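Local coordinates for protein CasA (Thermus thermophilus, PDB 4F3E) that serves as the largest subunit of the Cascade ribonucleoprotein complex, where it takes part in binding target DNA during CRISPR antiviral defence, at residues Pro44-Glu49 and Leu352-Glu357. Numbering follows the deposited sequence.
Sequences PSPLEE and LDIRRE
The first turn of helix 46-64 rests against strand 350-361, the backbones coming nearest at P46 and R356, whose CA atoms lie 5.7 Å apart. I354 and R356, alternate residues of the strand, both direct their CB atoms toward the helix, and the P46 ring sits against both side chains. Its CD lies 3.3 Å from I354 CG2, and its CG 4.0 Å from R356 CB. I354 CG2 also lies 3.6 Å from L47 CG, and CD1 3.6 Å from L47 CD1, the two side chains crossing at about a right angle. S45 is the N-cap, its OG accepting from E48 N at 2.9 Å in a nearly straight bond (169°). The contact joins a helix start to an outer strand of the antiparallel sheet formed with 337-347 and 187-191. Beside the apolar patch, R356 bends at chi3 (-71°) and grips E49 side-on: NH2 and NE donate to the single atom OE1 at 2.6 and 2.8 Å. OE1 lies in the guanidinium plane, and the carboxylate is turned 34° from it. P46 CG packs over one guanidinium face, offset toward its rim. E49 OE2 salt-bridges R340 of strand 337-347, the carboxylate probably offsetting two closely spaced guanidinium charges.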
loop_
_atom_site.group_PDB
_atom_site.type_symbol
_atom_site.label_atom_id
_atom_site.label_comp_id
_atom_site.label_asym_id
_atom_site.label_seq_id
_atom_site.Cartn_x
_atom_site.Cartn_y
_atom_site.Cartn_z
ATOM N N PRO A 44 -4.649 1.115 13.415
ATOM C CA PRO A 44 -5.853 0.945 12.609
ATOM C C PRO A 44 -5.684 1.537 11.206
ATOM O O PRO A 44 -6.377 1.100 10.289
ATOM C CB PRO A 44 -6.926 1.693 13.418
ATOM C CG PRO A 44 -6.171 2.680 14.253
ATOM C CD PRO A 44 -4.856 2.021 14.562
ATOM N N SER A 45 -4.775 2.494 11.040
ATOM C CA SER A 45 -4.540 3.093 9.722
ATOM C C SER A 45 -3.450 2.394 8.919
ATOM O O SER A 45 -2.299 2.349 9.345
ATOM C CB SER A 45 -4.200 4.585 9.854
ATOM O OG SER A 45 -3.407 5.043 8.769
ATOM N N PRO A 46 -3.807 1.878 7.738
ATOM C CA PRO A 46 -2.849 1.260 6.811
ATOM C C PRO A 46 -1.767 2.250 6.368
ATOM O O PRO A 46 -0.627 1.845 6.137
ATOM C CB PRO A 46 -3.709 0.896 5.610
ATOM C CG PRO A 46 -5.109 0.829 6.138
ATOM C CD PRO A 46 -5.177 1.848 7.212
ATOM N N LEU A 47 -2.112 3.525 6.240
ATOM C CA LEU A 47 -1.089 4.503 5.874
ATOM C C LEU A 47 -0.072 4.636 7.014
ATOM O O LEU A 47 1.137 4.641 6.762
ATOM C CB LEU A 47 -1.699 5.855 5.496
ATOM C CG LEU A 47 -2.823 5.785 4.463
ATOM C CD1 LEU A 47 -3.252 7.179 4.018
ATOM C CD2 LEU A 47 -2.427 4.934 3.265
ATOM N N GLU A 48 -0.546 4.705 8.263
ATOM C CA GLU A 48 0.390 4.796 9.389
ATOM C C GLU A 48 1.307 3.579 9.378
ATOM O O GLU A 48 2.527 3.705 9.491
ATOM C CB GLU A 48 -0.316 4.902 10.745
ATOM C CG GLU A 48 -0.983 6.218 11.037
ATOM C CD GLU A 48 -1.376 6.359 12.512
ATOM O OE1 GLU A 48 -1.292 5.349 13.241
ATOM O OE2 GLU A 48 -1.763 7.473 12.944
ATOM N N GLU A 49 0.717 2.398 9.216
ATOM C CA GLU A 49 1.497 1.162 9.240
ATOM C C GLU A 49 2.620 1.196 8.196
ATOM O O GLU A 49 3.744 0.783 8.471
ATOM C CB GLU A 49 0.591 -0.053 9.024
ATOM C CG GLU A 49 1.328 -1.389 8.932
ATOM C CD GLU A 49 0.373 -2.602 8.843
ATOM O OE1 GLU A 49 -0.857 -2.404 8.704
ATOM O OE2 GLU A 49 0.854 -3.754 8.906
ATOM N N LEU A 352 -10.356 8.190 -1.939
ATOM C CA LEU A 352 -11.643 7.538 -1.718
ATOM C C LEU A 352 -11.665 6.604 -0.505
ATOM O O LEU A 352 -12.713 6.377 0.102
ATOM C CB LEU A 352 -12.030 6.733 -2.955
ATOM C CG LEU A 352 -12.823 7.426 -4.046
ATOM C CD1 LEU A 352 -12.879 6.526 -5.258
ATOM C CD2 LEU A 352 -14.223 7.742 -3.550
ATOM N N ASP A 353 -10.515 6.038 -0.170
ATOM C CA ASP A 353 -10.474 5.006 0.836
ATOM C C ASP A 353 -9.031 4.737 1.200
ATOM O O ASP A 353 -8.130 5.077 0.442
ATOM C CB ASP A 353 -11.153 3.737 0.303
ATOM C CG ASP A 353 -11.546 2.761 1.413
ATOM O OD1 ASP A 353 -11.637 3.202 2.582
ATOM O OD2 ASP A 353 -11.763 1.559 1.118
ATOM N N ILE A 354 -8.832 4.179 2.393
ATOM C CA ILE A 354 -7.564 3.617 2.835
ATOM C C ILE A 354 -7.779 2.130 3.007
ATOM O O ILE A 354 -8.735 1.717 3.663
ATOM C CB ILE A 354 -7.149 4.140 4.205
ATOM C CG1 ILE A 354 -7.242 5.659 4.243
ATOM C CG2 ILE A 354 -5.757 3.701 4.513
ATOM C CD1 ILE A 354 -6.589 6.312 3.086
ATOM N N ARG A 355 -6.887 1.320 2.448
ATOM C CA ARG A 355 -7.088 -0.119 2.481
ATOM C C ARG A 355 -5.878 -0.957 2.902
ATOM O O ARG A 355 -4.743 -0.646 2.564
ATOM C CB ARG A 355 -7.585 -0.586 1.121
ATOM C CG ARG A 355 -7.982 -2.043 1.101
ATOM C CD ARG A 355 -8.609 -2.380 -0.225
ATOM N NE ARG A 355 -9.652 -1.424 -0.548
ATOM C CZ ARG A 355 -10.076 -1.182 -1.781
ATOM N NH1 ARG A 355 -9.525 -1.831 -2.801
ATOM N NH2 ARG A 355 -11.040 -0.291 -1.994
ATOM N N ARG A 356 -6.144 -2.042 3.620
ATOM C CA ARG A 356 -5.130 -3.044 3.935
ATOM C C ARG A 356 -5.612 -4.404 3.421
ATOM O O ARG A 356 -6.679 -4.859 3.805
ATOM C CB ARG A 356 -4.891 -3.087 5.447
ATOM C CG ARG A 356 -4.071 -4.244 5.932
ATOM C CD ARG A 356 -4.138 -4.356 7.464
ATOM N NE ARG A 356 -3.404 -3.284 8.136
ATOM C CZ ARG A 356 -3.965 -2.273 8.796
ATOM N NH1 ARG A 356 -5.291 -2.183 8.899
ATOM N NH2 ARG A 356 -3.193 -1.352 9.371
ATOM N N GLU A 357 -4.847 -5.018 2.519
ATOM C CA GLU A 357 -5.157 -6.355 2.004
ATOM C C GLU A 357 -4.134 -7.354 2.555
ATOM O O GLU A 357 -2.991 -6.995 2.850
ATOM C CB GLU A 357 -5.133 -6.399 0.473
ATOM C CG GLU A 357 -6.102 -5.457 -0.226
ATOM C CD GLU A 357 -7.512 -5.995 -0.302
ATOM O OE1 GLU A 357 -7.798 -7.020 0.350
ATOM O OE2 GLU A 357 -8.333 -5.392 -1.021
#